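Local coordinates for CRISPR-associated endonuclease Cas9 (Campylobacter jejuni subsp. jejuni serotype O:2, PDB 5X2H), which uses a bound guide RNA to recognise invading DNA and cuts both strands with its HNH and RuvC-like nuclease domains, at residues A[53-56]-A[57-60]; A[461-464]-A[465-469]. All blocks are in the same frame, centred on the assembly; numbering follows the deposited sequence.

Interaction 1. Residues A[53-56]-A[57-60]. With nucleotides of chain B.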
loop_
_atom_site.group_PDB
_atom_site.type_symbol
_atom_site.label_atom_id
_atom_site.label_comp_id
_atom_site.label_asym_id
_atom_site.label_seq_id
_atom_site.Cartn_x
_atom_site.Cartn_y
_atom_site.Cartn_z
ATOM N N PRO A 53 3.638 0.335 4.645
ATOM C CA PRO A 53 4.802 1.029 5.220
ATOM C C PRO A 53 5.592 1.809 4.191
ATOM O O PRO A 53 6.168 2.852 4.522
ATOM C CB PRO A 53 5.634 -0.116 5.824
ATOM C CG PRO A 53 4.683 -1.269 5.944
ATOM C CD PRO A 53 3.767 -1.128 4.782
ATOM N N ARG A 54 5.642 1.327 2.949
ATOM C CA ARG A 54 6.295 2.089 1.892
ATOM C C ARG A 54 5.568 3.405 1.642
ATOM O O ARG A 54 6.205 4.443 1.435
ATOM C CB ARG A 54 6.361 1.253 0.616
ATOM C CG ARG A 54 7.019 1.940 -0.564
ATOM C CD ARG A 54 7.292 0.935 -1.670
ATOM N NE ARG A 54 7.643 1.559 -2.941
ATOM C CZ ARG A 54 6.791 1.729 -3.945
ATOM N NH1 ARG A 54 5.535 1.322 -3.823
ATOM N NH2 ARG A 54 7.194 2.305 -5.068
ATOM N N ARG A 55 4.233 3.377 1.682
ATOM C CA ARG A 55 3.445 4.586 1.463
ATOM C C ARG A 55 3.613 5.578 2.609
ATOM O O ARG A 55 3.751 6.785 2.375
ATOM C CB ARG A 55 1.972 4.219 1.281
ATOM C CG ARG A 55 1.079 5.399 0.941
ATOM C CD ARG A 55 -0.329 4.962 0.562
ATOM N NE ARG A 55 -1.103 4.490 1.707
ATOM C CZ ARG A 55 -1.518 3.237 1.868
ATOM N NH1 ARG A 55 -2.220 2.904 2.942
ATOM N NH2 ARG A 55 -1.238 2.317 0.954
ATOM N N LEU A 56 3.597 5.092 3.854
ATOM C CA LEU A 56 3.739 5.992 4.995
ATOM C C LEU A 56 5.091 6.690 4.976
ATOM O O LEU A 56 5.173 7.906 5.185
ATOM C CB LEU A 56 3.548 5.225 6.302
ATOM C CG LEU A 56 2.141 4.681 6.560
ATOM C CD1 LEU A 56 2.117 3.802 7.799
ATOM C CD2 LEU A 56 1.140 5.817 6.688
ATOM N N ALA A 57 6.162 5.939 4.712
ATOM C CA ALA A 57 7.480 6.553 4.610
ATOM C C ALA A 57 7.563 7.503 3.425
ATOM O O ALA A 57 8.235 8.535 3.510
ATOM C CB ALA A 57 8.559 5.475 4.502
ATOM N N ARG A 58 6.889 7.176 2.318
ATOM C CA ARG A 58 6.906 8.060 1.157
ATOM C C ARG A 58 6.209 9.379 1.469
ATOM O O ARG A 58 6.744 10.456 1.186
ATOM C CB ARG A 58 6.254 7.367 -0.043
ATOM C CG ARG A 58 6.112 8.260 -1.276
ATOM C CD ARG A 58 5.727 7.469 -2.531
ATOM N NE ARG A 58 4.389 6.891 -2.441
ATOM C CZ ARG A 58 4.135 5.593 -2.304
ATOM N NH1 ARG A 58 5.130 4.716 -2.253
ATOM N NH2 ARG A 58 2.880 5.171 -2.227
ATOM N N SER A 59 5.013 9.311 2.059
ATOM C CA SER A 59 4.286 10.526 2.407
ATOM C C SER A 59 5.060 11.369 3.413
ATOM O O SER A 59 5.028 12.603 3.352
ATOM C CB SER A 59 2.905 10.173 2.960
ATOM O OG SER A 59 2.084 9.591 1.962
ATOM N N ALA A 60 5.768 10.719 4.345
ATOM C CA ALA A 60 6.520 11.461 5.352
ATOM C C ALA A 60 7.713 12.180 4.737
ATOM O O ALA A 60 8.011 13.321 5.108
ATOM C CB ALA A 60 6.976 10.522 6.471
ATOM P P G B 70 9.820 -3.391 -0.127
ATOM O OP1 G B 70 9.714 -4.694 0.581
ATOM O OP2 G B 70 10.879 -3.193 -1.146
ATOM O "O5'" G B 70 8.419 -3.100 -0.822
ATOM C "C5'" G B 70 7.211 -3.220 -0.089
ATOM C "C4'" G B 70 6.003 -3.194 -0.992
ATOM O "O4'" G B 70 5.924 -1.925 -1.696
ATOM C "C3'" G B 70 5.975 -4.224 -2.109
ATOM O "O3'" G B 70 5.611 -5.522 -1.672
ATOM C "C2'" G B 70 4.992 -3.602 -3.089
ATOM O "O2'" G B 70 3.659 -3.750 -2.624
ATOM C "C1'" G B 70 5.377 -2.127 -2.985
ATOM N N9 G B 70 6.405 -1.791 -3.984
ATOM C C8 G B 70 7.750 -1.635 -3.764
ATOM N N7 G B 70 8.415 -1.366 -4.851
ATOM C C5 G B 70 7.451 -1.359 -5.849
ATOM C C6 G B 70 7.573 -1.126 -7.245
ATOM O O6 G B 70 8.592 -0.871 -7.896
ATOM N N1 G B 70 6.345 -1.213 -7.890
ATOM C C2 G B 70 5.148 -1.489 -7.277
ATOM N N2 G B 70 4.069 -1.528 -8.080
ATOM N N3 G B 70 5.019 -1.711 -5.976
ATOM C C4 G B 70 6.203 -1.630 -5.331
ATOM P P G B 14 0.421 2.283 -2.666
ATOM O OP1 G B 14 1.739 2.133 -3.330
ATOM O OP2 G B 14 0.326 2.237 -1.184
ATOM O "O5'" G B 14 -0.227 3.659 -3.150
ATOM C "C5'" G B 14 -0.139 4.047 -4.511
ATOM C "C4'" G B 14 -0.989 5.253 -4.833
ATOM O "O4'" G B 14 -2.365 5.055 -4.415
ATOM C "C3'" G B 14 -0.617 6.565 -4.172
ATOM O "O3'" G B 14 0.538 7.169 -4.721
ATOM C "C2'" G B 14 -1.885 7.381 -4.374
ATOM O "O2'" G B 14 -1.982 7.831 -5.719
ATOM C "C1'" G B 14 -2.957 6.315 -4.152
ATOM N N9 G B 14 -3.478 6.354 -2.771
ATOM C C8 G B 14 -3.244 5.487 -1.732
ATOM N N7 G B 14 -3.868 5.833 -0.635
ATOM C C5 G B 14 -4.548 6.998 -0.969
ATOM C C6 G B 14 -5.394 7.837 -0.196
ATOM O O6 G B 14 -5.735 7.724 0.985
ATOM N N1 G B 14 -5.874 8.913 -0.936
ATOM C C2 G B 14 -5.582 9.158 -2.249
ATOM N N2 G B 14 -6.149 10.250 -2.776
ATOM N N3 G B 14 -4.793 8.389 -2.982
ATOM C C4 G B 14 -4.315 7.334 -2.283
ATOM P P C B 69 10.918 2.685 -1.724
ATOM O OP1 C B 69 10.353 1.977 -2.901
ATOM O OP2 C B 69 10.223 3.879 -1.179
ATOM O "O5'" C B 69 11.059 1.628 -0.545
ATOM C "C5'" C B 69 11.843 0.452 -0.709
ATOM C "C4'" C B 69 11.566 -0.552 0.382
ATOM O "O4'" C B 69 12.060 -0.035 1.647
ATOM C "C3'" C B 69 10.090 -0.876 0.600
ATOM O "O3'" C B 69 9.956 -2.243 0.989
ATOM C "C2'" C B 69 9.717 0.032 1.769
ATOM O "O2'" C B 69 8.609 -0.405 2.525
ATOM C "C1'" C B 69 11.004 0.025 2.587
ATOM N N1 C B 69 11.202 1.232 3.402
ATOM C C2 C B 69 11.125 1.140 4.796
ATOM O O2 C B 69 10.876 0.038 5.307
ATOM N N3 C B 69 11.314 2.254 5.546
ATOM C C4 C B 69 11.572 3.421 4.950
ATOM N N4 C B 69 11.754 4.493 5.724
ATOM C C5 C B 69 11.665 3.542 3.534
ATOM C C6 C B 69 11.477 2.432 2.805
HETATM O O HOH W 1 3.530 1.826 -1.522
#
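Pro53 to Ala60 form two turns of one continuous alpha-helix, in which the carbonyls of Pro53, Arg54, Arg55 and Leu56 accept hydrogen bonds from the backbone N of Ala57, Arg58, Ser59 and Ala60. The Ser59 N to Arg55 O bond is 2.8 Å long. This is the arginine-rich bridge helix of Cas9, and here its side chains hold RNA chain B. Arg54 is extended from CG to NE, with CG anti to the backbone N (chi1 180°). Its guanidinium is sandwiched. One face lies against the base of G70 of chain B, with NH1 3.2 Å from N9. Over the centre of the opposite face sits NH1 of Arg58, 3.8 Å from NH1 of Arg54. The two guanidinium planes are 64° apart, so the arginines do not stack flat. At the edge, Arg54 NE donates to OP1 of C69 of chain B at 2.7 Å. The close positive charges are probably balanced by the phosphates around them. Arg55 bends at chi3 (72°), which brings its guanidinium to G14 of chain B. N7 of the G14 base lies over one face, and the phosphate sits at the edge. There NH2 of Arg55 binds OP2 of G14 at 2.7 Å. The other oxygen, OP1, takes a short bond of 2.6 Å from a water and a weak one from Arg58 NH2. The same water receives weak bonds from NH1 of Arg54 and NH1 of Arg58, and so links both arginines to the G14 phosphate. Arg58 NH2 makes its stronger salt bridge with a further RNA phosphate. Ala57 CB packs 3.6 Å from N4 of C69 of chain B. The contact lies near the start of helix 51-82, which follows strand 29-37 of the RuvC-like sheet and precedes helix 107-113 in the chain.

Interaction 2. Residues A[461-464]-A[465-469]. With nucleotides of chain B.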
loop_
_atom_site.group_PDB
_atom_site.type_symbol
_atom_site.label_atom_id
_atom_site.label_comp_id
_atom_site.label_asym_id
_atom_site.label_seq_id
_atom_site.Cartn_x
_atom_site.Cartn_y
_atom_site.Cartn_z
ATOM N N ALA A 461 -1.059 -13.862 -4.527
ATOM C CA ALA A 461 -1.649 -15.193 -4.597
ATOM C C ALA A 461 -1.907 -15.614 -6.036
ATOM O O ALA A 461 -1.690 -16.776 -6.399
ATOM C CB ALA A 461 -2.945 -15.232 -3.787
ATOM N N ILE A 462 -2.376 -14.685 -6.871
ATOM C CA ILE A 462 -2.642 -15.008 -8.267
ATOM C C ILE A 462 -1.343 -15.319 -8.998
ATOM O O ILE A 462 -1.291 -16.218 -9.846
ATOM C CB ILE A 462 -3.412 -13.856 -8.936
ATOM C CG1 ILE A 462 -4.740 -13.627 -8.216
ATOM C CG2 ILE A 462 -3.642 -14.146 -10.413
ATOM C CD1 ILE A 462 -5.556 -12.491 -8.789
ATOM N N LYS A 463 -0.275 -14.589 -8.674
ATOM C CA LYS A 463 1.017 -14.838 -9.303
ATOM C C LYS A 463 1.503 -16.254 -9.014
ATOM O O LYS A 463 1.897 -16.986 -9.929
ATOM C CB LYS A 463 2.031 -13.800 -8.821
ATOM C CG LYS A 463 3.483 -14.160 -9.069
ATOM C CD LYS A 463 4.195 -14.454 -7.760
ATOM C CE LYS A 463 5.696 -14.269 -7.890
ATOM N NZ LYS A 463 6.194 -13.291 -6.886
ATOM N N GLU A 464 1.464 -16.660 -7.743
ATOM C CA GLU A 464 1.902 -18.004 -7.383
ATOM C C GLU A 464 0.977 -19.069 -7.953
ATOM O O GLU A 464 1.426 -20.184 -8.243
ATOM C CB GLU A 464 1.999 -18.138 -5.863
ATOM C CG GLU A 464 3.139 -17.345 -5.242
ATOM C CD GLU A 464 4.509 -17.873 -5.641
ATOM O OE1 GLU A 464 5.449 -17.059 -5.761
ATOM O OE2 GLU A 464 4.646 -19.100 -5.838
ATOM N N TYR A 465 -0.310 -18.755 -8.117
ATOM C CA TYR A 465 -1.200 -19.689 -8.797
ATOM C C TYR A 465 -0.780 -19.885 -10.246
ATOM O O TYR A 465 -0.736 -21.018 -10.737
ATOM C CB TYR A 465 -2.646 -19.199 -8.718
ATOM C CG TYR A 465 -3.565 -19.843 -9.733
ATOM C CD1 TYR A 465 -3.997 -21.156 -9.577
ATOM C CD2 TYR A 465 -4.006 -19.138 -10.847
ATOM C CE1 TYR A 465 -4.837 -21.750 -10.506
ATOM C CE2 TYR A 465 -4.845 -19.721 -11.780
ATOM C CZ TYR A 465 -5.260 -21.025 -11.605
ATOM O OH TYR A 465 -6.098 -21.606 -12.533
ATOM N N ARG A 466 -0.454 -18.792 -10.941
ATOM C CA ARG A 466 -0.038 -18.898 -12.335
ATOM C C ARG A 466 1.269 -19.671 -12.465
ATOM O O ARG A 466 1.407 -20.523 -13.350
ATOM C CB ARG A 466 0.101 -17.506 -12.950
ATOM C CG ARG A 466 0.854 -17.500 -14.268
ATOM C CD ARG A 466 0.885 -16.122 -14.900
ATOM N NE ARG A 466 1.600 -16.140 -16.173
ATOM C CZ ARG A 466 2.897 -15.878 -16.303
ATOM N NH1 ARG A 466 3.621 -15.570 -15.236
ATOM N NH2 ARG A 466 3.468 -15.921 -17.498
ATOM N N LYS A 467 2.235 -19.387 -11.589
ATOM C CA LYS A 467 3.529 -20.056 -11.670
ATOM C C LYS A 467 3.387 -21.559 -11.470
ATOM O O LYS A 467 3.976 -22.349 -12.217
ATOM C CB LYS A 467 4.488 -19.461 -10.639
ATOM C CG LYS A 467 5.836 -20.163 -10.569
ATOM C CD LYS A 467 6.758 -19.505 -9.550
ATOM C CE LYS A 467 7.057 -18.065 -9.927
ATOM N NZ LYS A 467 8.120 -17.481 -9.070
ATOM N N VAL A 468 2.598 -21.972 -10.477
ATOM C CA VAL A 468 2.413 -23.397 -10.219
ATOM C C VAL A 468 1.643 -24.054 -11.358
ATOM O O VAL A 468 1.991 -25.154 -11.803
ATOM C CB VAL A 468 1.714 -23.607 -8.863
ATOM C CG1 VAL A 468 1.353 -25.072 -8.669
ATOM C CG2 VAL A 468 2.607 -23.132 -7.731
ATOM N N LEU A 469 0.592 -23.393 -11.849
ATOM C CA LEU A 469 -0.199 -23.959 -12.939
ATOM C C LEU A 469 0.638 -24.116 -14.203
ATOM O O LEU A 469 0.623 -25.174 -14.843
ATOM C CB LEU A 469 -1.424 -23.083 -13.213
ATOM C CG LEU A 469 -2.195 -23.377 -14.506
ATOM C CD1 LEU A 469 -2.796 -24.779 -14.492
ATOM C CD2 LEU A 469 -3.274 -22.333 -14.746
ATOM P P U B 74 6.779 -14.739 -17.067
ATOM O OP1 U B 74 6.167 -15.517 -18.174
ATOM O OP2 U B 74 6.527 -15.156 -15.666
ATOM O "O5'" U B 74 8.356 -14.692 -17.289
ATOM C "C5'" U B 74 8.912 -14.270 -18.527
ATOM C "C4'" U B 74 10.383 -13.959 -18.400
ATOM O "O4'" U B 74 10.586 -12.932 -17.398
ATOM C "C3'" U B 74 11.275 -15.105 -17.944
ATOM O "O3'" U B 74 11.632 -15.968 -19.012
ATOM C "C2'" U B 74 12.472 -14.385 -17.331
ATOM O "O2'" U B 74 13.397 -13.998 -18.336
ATOM C "C1'" U B 74 11.827 -13.123 -16.752
ATOM N N1 U B 74 11.609 -13.206 -15.289
ATOM C C2 U B 74 12.679 -12.896 -14.471
ATOM O O2 U B 74 13.770 -12.573 -14.907
ATOM N N3 U B 74 12.430 -12.979 -13.123
ATOM C C4 U B 74 11.240 -13.332 -12.522
ATOM O O4 U B 74 11.167 -13.364 -11.292
ATOM C C5 U B 74 10.179 -13.635 -13.437
ATOM C C6 U B 74 10.395 -13.563 -14.754
ATOM P P G B 72 4.184 -10.058 -6.968
ATOM O OP1 G B 72 3.452 -11.311 -6.661
ATOM O OP2 G B 72 5.606 -9.921 -6.576
ATOM O "O5'" G B 72 4.114 -9.790 -8.541
ATOM C "C5'" G B 72 2.871 -9.704 -9.220
ATOM C "C4'" G B 72 3.035 -9.172 -10.624
ATOM O "O4'" G B 72 3.656 -7.858 -10.590
ATOM C "C3'" G B 72 3.941 -9.972 -11.547
ATOM O "O3'" G B 72 3.321 -11.121 -12.089
ATOM C "C2'" G B 72 4.331 -8.938 -12.592
ATOM O "O2'" G B 72 3.261 -8.716 -13.499
ATOM C "C1'" G B 72 4.488 -7.691 -11.722
ATOM N N9 G B 72 5.882 -7.537 -11.265
ATOM C C8 G B 72 6.359 -7.643 -9.979
ATOM N N7 G B 72 7.650 -7.468 -9.901
ATOM C C5 G B 72 8.053 -7.242 -11.209
ATOM C C6 G B 72 9.341 -6.989 -11.751
ATOM O O6 G B 72 10.426 -6.907 -11.163
ATOM N N1 G B 72 9.293 -6.817 -13.132
ATOM C C2 G B 72 8.155 -6.877 -13.898
ATOM N N2 G B 72 8.317 -6.686 -15.216
ATOM N N3 G B 72 6.949 -7.113 -13.406
ATOM C C4 G B 72 6.971 -7.282 -12.065
ATOM P P G B 73 4.199 -12.426 -12.419
ATOM O OP1 G B 73 3.269 -13.496 -12.856
ATOM O OP2 G B 73 5.126 -12.661 -11.283
ATOM O "O5'" G B 73 5.097 -11.992 -13.661
ATOM C "C5'" G B 73 4.523 -11.761 -14.937
ATOM C "C4'" G B 73 5.554 -11.272 -15.922
ATOM O "O4'" G B 73 6.238 -10.116 -15.375
ATOM C "C3'" G B 73 6.680 -12.241 -16.256
ATOM O "O3'" G B 73 6.310 -13.208 -17.225
ATOM C "C2'" G B 73 7.791 -11.309 -16.724
ATOM O "O2'" G B 73 7.568 -10.897 -18.063
ATOM C "C1'" G B 73 7.581 -10.101 -15.809
ATOM N N9 G B 73 8.464 -10.141 -14.627
ATOM C C8 G B 73 8.112 -10.442 -13.334
ATOM N N7 G B 73 9.122 -10.393 -12.511
ATOM C C5 G B 73 10.204 -10.042 -13.307
ATOM C C6 G B 73 11.570 -9.838 -12.975
ATOM O O6 G B 73 12.113 -9.932 -11.868
ATOM N N1 G B 73 12.327 -9.490 -14.090
ATOM C C2 G B 73 11.834 -9.355 -15.365
ATOM N N2 G B 73 12.716 -9.014 -16.315
ATOM N N3 G B 73 10.566 -9.544 -15.685
ATOM C C4 G B 73 9.813 -9.882 -14.616
#
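Ala461 to Leu469 continue one alpha-helix, in which the backbone N of Tyr465, Arg466, Lys467 and Val468 bonds to the carbonyls of Ala461, Ile462, Lys463 and Glu464. The Lys467 N to Lys463 O bond is 2.9 Å long. The helix packs on the sheet of the RuvC-like domain, which has the RNase H fold. It is two-sided, with one side on the protein core and the other on RNA chain B. Arg466 grips the RNA with two N-H groups. Its chain is extended, and the guanidinium meets the phosphate of U74 of chain B edge-on, with the phosphorus in its plane. NH2 reaches OP1 at 2.8 Å and NH1 reaches OP2 at 3.0 Å, the latter nearly straight at 174°. NH1 also makes a weak bond to OP1 of G73 of chain B. NE donates to the carbonyl of Leu441, which helps fix the rotation of the group. One turn back, Lys463 bends at chi2 (-111°) and lies along the backbone of G72 and G73 of chain B. Its CG comes within 3.1 Å of OP2 of G73. NZ makes only weak bonds to the two phosphate oxygens of G72. Lys467 NZ has a salt bridge to another RNA phosphate. The same NZ is 4.3 Å from Glu464 OE1, too far for a salt bridge, while OE2 of Glu464 pairs with Arg36. On the core side, the Tyr465 ring meets Phe13 edge-to-face, and its OH bonds to Thr502 of helix 493-505. Its side chain is about 10 Å from that of Asp14, the predicted RuvC active-site residue. Val468 packs on Phe13 and Trp22, and its CG2 is 3.2 Å from the carbonyl O of Glu464.

How the interactions relate
From the N terminus, the chain passes through strands 10-15, 19-26 and 29-37 and then enters helix 51-82, where interaction 1 lies. It next builds the helical regions up to helix 420-427. Helix 456-476, with interaction 2, brings it back to the sheet just before strand 481-485. Each contact spans neighbouring turns of one helix, so neither closes a long loop. They follow in series and neither nest nor cross. The centres of interactions 1 and 2 are 29 Å apart, and their nearest atoms about 15 Å. RNA joins them. C69, G70 and, from another part of the RNA, G14 sit on 53-60; G72, G73 and U74 sit on 461-469. The run 69 to 74 thus connects the bridge helix with the RuvC-like domain.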